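Local coordinates for protein oxidoreductase (Listeria innocua, PDB 3E18) that binds NAD in a Rossmann-fold domain and is probably a dehydrogenase of the GFO/IDH/MocA family, its substrate being unknown, at residues I143-H154 against K235-G246. Residues are numbered along the deposited sequence; the frame is centred on the assembly and turned at random.
Sequences IGEMFHLESRVH and KLPRWYVKGTEG. With GOL (glycerol), chain J.
Ser151 drops its CB onto one face of the Trp239 indole, a CH-pi contact 4.0 Å from the six-membered ring centroid. With OG anti to the backbone N (chi1 175°), it accepts a hydrogen bond from Arg238 NH1, 2.8 Å from OG and in the guanidinium plane. Arg238 reaches it by a bend at chi2 (68°), its guanidinium sandwiched between Val153 CG2 and Trp239 NE1; Asp130 takes both Arg238 NE and Trp239 NE1. Farther along, Val241 is the bump: its CG1 rests over the seam where Leu149 CG and Met146 SD meet, while CG2 meets Ile143 CD1 at 3.8 Å. Helix 129-140 packs on Met146 and Trp239, helix 173-188 on Leu149, Ser151, Arg238 and Trp239.

On the other face a polar row runs along strand 146-154. His148, its ND1 hydrogen-bonded to Thr223, donates from NE2 to Glu150 OE2 (2.7 Å) in the imidazole plane, and Arg152 forms a salt bridge to Glu150, NH1 and NH2 both meeting OE1 end-on. Tyr240 lies beside this carboxylate, its OH hydrogen-bonded to Ile234 O of the second subunit. Leu236 fills the angle between Arg152 and His154; its N hydrogen-bonds His154 ND1 (3.2 Å), tilted from the ring plane, while NE2 hydrogen-bonds Glu227.

Phe147 N and, weakly, His148 N share Lys242 O: a classic beta bulge in the large C-terminal sheet, whose Glu150-Tyr240 face packs on the second subunit, consistent with sheet-mediated GFO/IDH/MocA dimers.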
loop_
_atom_site.group_PDB
_atom_site.type_symbol
_atom_site.label_atom_id
_atom_site.label_comp_id
_atom_site.label_asym_id
_atom_site.label_seq_id
_atom_site.Cartn_x
_atom_site.Cartn_y
_atom_site.Cartn_z
ATOM N N ILE A 143 -17.771 9.640 5.032
ATOM C CA ILE A 143 -17.223 8.581 5.869
ATOM C C ILE A 143 -16.523 9.191 7.082
ATOM O O ILE A 143 -15.516 8.677 7.560
ATOM C CB ILE A 143 -16.322 7.602 5.087
ATOM C CG1 ILE A 143 -15.195 8.335 4.335
ATOM C CG2 ILE A 143 -17.158 6.797 4.100
ATOM C CD1 ILE A 143 -14.206 7.403 3.633
ATOM N N GLY A 144 -17.082 10.287 7.578
ATOM C CA GLY A 144 -16.460 11.059 8.662
ATOM C C GLY A 144 -15.288 11.858 8.117
ATOM O O GLY A 144 -15.290 12.266 6.948
ATOM N N GLU A 145 -14.277 12.064 8.958
ATOM C CA GLU A 145 -13.031 12.716 8.560
ATOM C C GLU A 145 -12.158 11.737 7.794
ATOM O O GLU A 145 -11.690 10.740 8.363
ATOM C CB GLU A 145 -12.284 13.219 9.800
ATOM C CG GLU A 145 -13.087 14.242 10.586
ATOM C CD GLU A 145 -12.303 14.885 11.718
ATOM O OE1 GLU A 145 -11.466 14.197 12.348
ATOM O OE2 GLU A 145 -12.536 16.085 11.984
ATOM N N MET A 146 -11.963 12.011 6.504
ATOM C CA MET A 146 -11.152 11.163 5.632
ATOM C C MET A 146 -9.697 11.407 6.005
ATOM O O MET A 146 -9.226 12.542 5.917
ATOM C CB MET A 146 -11.400 11.513 4.156
ATOM C CG MET A 146 -10.927 10.471 3.152
ATOM S SD MET A 146 -11.342 10.898 1.453
ATOM C CE MET A 146 -13.118 10.709 1.476
ATOM N N PHE A 147 -8.997 10.360 6.445
ATOM C CA PHE A 147 -7.616 10.517 6.936
ATOM C C PHE A 147 -6.591 9.730 6.126
ATOM O O PHE A 147 -5.393 9.877 6.325
ATOM C CB PHE A 147 -7.502 10.207 8.449
ATOM C CG PHE A 147 -7.834 8.765 8.834
ATOM C CD1 PHE A 147 -6.901 7.742 8.682
ATOM C CD2 PHE A 147 -9.074 8.449 9.385
ATOM C CE1 PHE A 147 -7.206 6.424 9.037
ATOM C CE2 PHE A 147 -9.382 7.146 9.756
ATOM C CZ PHE A 147 -8.453 6.128 9.572
ATOM N N HIS A 148 -7.049 8.898 5.195
ATOM C CA HIS A 148 -6.127 8.107 4.424
ATOM C C HIS A 148 -6.730 7.845 3.048
ATOM O O HIS A 148 -7.866 7.416 2.968
ATOM C CB HIS A 148 -5.798 6.783 5.133
ATOM C CG HIS A 148 -4.887 5.897 4.338
ATOM N ND1 HIS A 148 -3.538 6.144 4.203
ATOM C CD2 HIS A 148 -5.144 4.793 3.593
ATOM C CE1 HIS A 148 -2.999 5.226 3.421
ATOM N NE2 HIS A 148 -3.951 4.394 3.038
ATOM N N LEU A 149 -5.981 8.149 1.987
ATOM C CA LEU A 149 -6.490 7.989 0.602
ATOM C C LEU A 149 -5.554 7.176 -0.247
ATOM O O LEU A 149 -4.357 7.397 -0.242
ATOM C CB LEU A 149 -6.676 9.360 -0.077
ATOM C CG LEU A 149 -7.652 10.373 0.530
ATOM C CD1 LEU A 149 -7.010 11.216 1.651
ATOM C CD2 LEU A 149 -8.167 11.271 -0.577
ATOM N N GLU A 150 -6.083 6.252 -1.045
ATOM C CA GLU A 150 -5.200 5.510 -1.907
ATOM C C GLU A 150 -5.741 5.680 -3.309
ATOM O O GLU A 150 -6.897 5.392 -3.551
ATOM C CB GLU A 150 -5.109 4.026 -1.508
ATOM C CG GLU A 150 -4.526 3.815 -0.121
ATOM C CD GLU A 150 -4.469 2.380 0.346
ATOM O OE1 GLU A 150 -4.688 1.430 -0.451
ATOM O OE2 GLU A 150 -4.190 2.211 1.550
ATOM N N SER A 151 -4.901 6.202 -4.199
ATOM C CA SER A 151 -5.292 6.562 -5.554
ATOM C C SER A 151 -4.381 5.808 -6.505
ATOM O O SER A 151 -3.159 5.976 -6.463
ATOM C CB SER A 151 -5.161 8.081 -5.706
ATOM O OG SER A 151 -5.417 8.519 -7.031
ATOM N N ARG A 152 -4.954 4.961 -7.364
ATOM C CA ARG A 152 -4.155 4.044 -8.168
ATOM C C ARG A 152 -4.617 4.065 -9.611
ATOM O O ARG A 152 -5.798 3.993 -9.879
ATOM C CB ARG A 152 -4.308 2.591 -7.668
ATOM C CG ARG A 152 -3.661 2.273 -6.321
ATOM C CD ARG A 152 -3.889 0.805 -5.927
ATOM N NE ARG A 152 -3.204 0.460 -4.668
ATOM C CZ ARG A 152 -3.735 0.557 -3.450
ATOM N NH1 ARG A 152 -3.019 0.222 -2.382
ATOM N NH2 ARG A 152 -4.972 1.002 -3.283
ATOM N N VAL A 153 -3.679 4.164 -10.538
ATOM C CA VAL A 153 -4.002 3.912 -11.940
ATOM C C VAL A 153 -3.162 2.738 -12.410
ATOM O O VAL A 153 -1.949 2.856 -12.578
ATOM C CB VAL A 153 -3.800 5.176 -12.829
ATOM C CG1 VAL A 153 -4.058 4.837 -14.297
ATOM C CG2 VAL A 153 -4.741 6.300 -12.388
ATOM N N HIS A 154 -3.815 1.604 -12.638
ATOM C CA HIS A 154 -3.141 0.377 -13.029
ATOM C C HIS A 154 -3.562 -0.020 -14.435
ATOM O O HIS A 154 -4.697 0.220 -14.843
ATOM C CB HIS A 154 -3.540 -0.761 -12.084
ATOM C CG HIS A 154 -2.849 -0.731 -10.750
ATOM N ND1 HIS A 154 -3.069 -1.694 -9.789
ATOM C CD2 HIS A 154 -1.928 0.115 -10.230
ATOM C CE1 HIS A 154 -2.333 -1.430 -8.725
ATOM N NE2 HIS A 154 -1.627 -0.341 -8.966
ATOM N N LYS A 235 -5.969 -5.192 -12.055
ATOM C CA LYS A 235 -5.974 -3.842 -11.512
ATOM C C LYS A 235 -6.524 -3.839 -10.091
ATOM O O LYS A 235 -7.489 -4.534 -9.793
ATOM C CB LYS A 235 -6.816 -2.915 -12.398
ATOM C CG LYS A 235 -6.394 -2.856 -13.867
ATOM C CD LYS A 235 -7.328 -1.947 -14.672
ATOM C CE LYS A 235 -6.938 -1.871 -16.144
ATOM N NZ LYS A 235 -7.336 -3.077 -16.933
ATOM N N LEU A 236 -5.895 -3.059 -9.215
ATOM C CA LEU A 236 -6.451 -2.768 -7.904
ATOM C C LEU A 236 -7.425 -1.590 -8.079
ATOM O O LEU A 236 -7.412 -0.970 -9.135
ATOM C CB LEU A 236 -5.330 -2.425 -6.903
ATOM C CG LEU A 236 -4.436 -3.587 -6.435
ATOM C CD1 LEU A 236 -3.415 -3.099 -5.409
ATOM C CD2 LEU A 236 -5.256 -4.727 -5.841
ATOM N N PRO A 237 -8.295 -1.291 -7.078
ATOM C CA PRO A 237 -9.243 -0.175 -7.278
ATOM C C PRO A 237 -8.626 1.189 -7.586
ATOM O O PRO A 237 -7.520 1.505 -7.112
ATOM C CB PRO A 237 -9.995 -0.088 -5.931
ATOM C CG PRO A 237 -9.223 -0.895 -4.991
ATOM C CD PRO A 237 -8.546 -1.961 -5.788
ATOM N N ARG A 238 -9.373 1.993 -8.342
ATOM C CA ARG A 238 -8.999 3.371 -8.634
ATOM C C ARG A 238 -8.868 4.173 -7.332
ATOM O O ARG A 238 -7.890 4.891 -7.156
ATOM C CB ARG A 238 -10.016 3.992 -9.603
ATOM C CG ARG A 238 -9.817 5.465 -9.931
ATOM C CD ARG A 238 -8.574 5.770 -10.752
ATOM N NE ARG A 238 -8.362 7.212 -10.816
ATOM C CZ ARG A 238 -7.712 7.935 -9.907
ATOM N NH1 ARG A 238 -7.139 7.371 -8.849
ATOM N NH2 ARG A 238 -7.608 9.236 -10.082
ATOM N N TRP A 239 -9.831 4.025 -6.422
ATOM C CA TRP A 239 -9.812 4.770 -5.134
ATOM C C TRP A 239 -10.110 3.825 -3.977
ATOM O O TRP A 239 -10.952 2.941 -4.100
ATOM C CB TRP A 239 -10.866 5.872 -5.155
ATOM C CG TRP A 239 -10.515 7.059 -6.048
ATOM C CD1 TRP A 239 -10.958 7.295 -7.320
ATOM C CD2 TRP A 239 -9.668 8.150 -5.708
ATOM N NE1 TRP A 239 -10.430 8.475 -7.803
ATOM C CE2 TRP A 239 -9.639 9.022 -6.824
ATOM C CE3 TRP A 239 -8.938 8.489 -4.557
ATOM C CZ2 TRP A 239 -8.898 10.207 -6.829
ATOM C CZ3 TRP A 239 -8.196 9.657 -4.562
ATOM C CH2 TRP A 239 -8.176 10.504 -5.687
ATOM N N TYR A 240 -9.409 3.997 -2.860
ATOM C CA TYR A 240 -9.725 3.272 -1.646
ATOM C C TYR A 240 -9.448 4.274 -0.545
ATOM O O TYR A 240 -8.317 4.720 -0.379
ATOM C CB TYR A 240 -8.860 2.016 -1.488
ATOM C CG TYR A 240 -9.094 1.239 -0.187
ATOM C CD1 TYR A 240 -10.180 0.360 -0.047
ATOM C CD2 TYR A 240 -8.226 1.389 0.895
ATOM C CE1 TYR A 240 -10.388 -0.351 1.147
ATOM C CE2 TYR A 240 -8.422 0.681 2.088
ATOM C CZ TYR A 240 -9.506 -0.177 2.211
ATOM O OH TYR A 240 -9.683 -0.872 3.390
ATOM N N VAL A 241 -10.493 4.662 0.168
ATOM C CA VAL A 241 -10.371 5.785 1.111
ATOM C C VAL A 241 -10.898 5.417 2.487
ATOM O O VAL A 241 -11.862 4.694 2.603
ATOM C CB VAL A 241 -11.063 7.083 0.565
ATOM C CG1 VAL A 241 -10.313 7.636 -0.676
ATOM C CG2 VAL A 241 -12.543 6.840 0.215
ATOM N N LYS A 242 -10.271 5.944 3.538
ATOM C CA LYS A 242 -10.615 5.559 4.889
ATOM C C LYS A 242 -10.875 6.799 5.703
ATOM O O LYS A 242 -10.137 7.773 5.592
ATOM C CB LYS A 242 -9.455 4.793 5.545
ATOM C CG LYS A 242 -9.170 3.415 4.942
ATOM C CD LYS A 242 -8.016 2.718 5.686
ATOM C CE LYS A 242 -8.484 2.143 7.021
ATOM N NZ LYS A 242 -7.301 1.857 7.885
ATOM N N GLY A 243 -11.919 6.748 6.522
ATOM C CA GLY A 243 -12.284 7.838 7.402
ATOM C C GLY A 243 -12.665 7.323 8.765
ATOM O O GLY A 243 -12.779 6.115 8.958
ATOM N N THR A 244 -12.853 8.240 9.713
ATOM C CA THR A 244 -13.253 7.899 11.083
ATOM C C THR A 244 -14.620 7.188 11.182
ATOM O O THR A 244 -14.916 6.532 12.175
ATOM C CB THR A 244 -13.272 9.154 11.969
ATOM O OG1 THR A 244 -14.139 10.131 11.378
ATOM C CG2 THR A 244 -11.882 9.740 12.090
ATOM N N GLU A 245 -15.440 7.308 10.136
ATOM C CA GLU A 245 -16.782 6.744 10.126
ATOM C C GLU A 245 -17.059 6.018 8.814
ATOM O O GLU A 245 -18.104 6.209 8.212
ATOM C CB GLU A 245 -17.829 7.849 10.319
ATOM C CG GLU A 245 -17.682 8.687 11.621
ATOM C CD GLU A 245 -18.017 7.908 12.903
ATOM O OE1 GLU A 245 -18.618 6.809 12.832
ATOM O OE2 GLU A 245 -17.682 8.414 14.003
ATOM N N GLY A 246 -16.135 5.170 8.390
ATOM C CA GLY A 246 -16.373 4.363 7.199
ATOM C C GLY A 246 -15.202 4.274 6.256
ATOM O O GLY A 246 -14.138 4.847 6.506
HETATM C C1 GOL J . -8.918 2.299 -12.805
HETATM O O1 GOL J . -9.273 1.427 -13.857
HETATM C C2 GOL J . -7.406 2.258 -12.574
HETATM O O2 GOL J . -6.720 2.275 -13.805
HETATM C C3 GOL J . -7.016 0.994 -11.820
HETATM O O3 GOL J . -6.317 1.288 -10.628
HETATM O O HOH W 1 -6.840 2.770 -4.693
#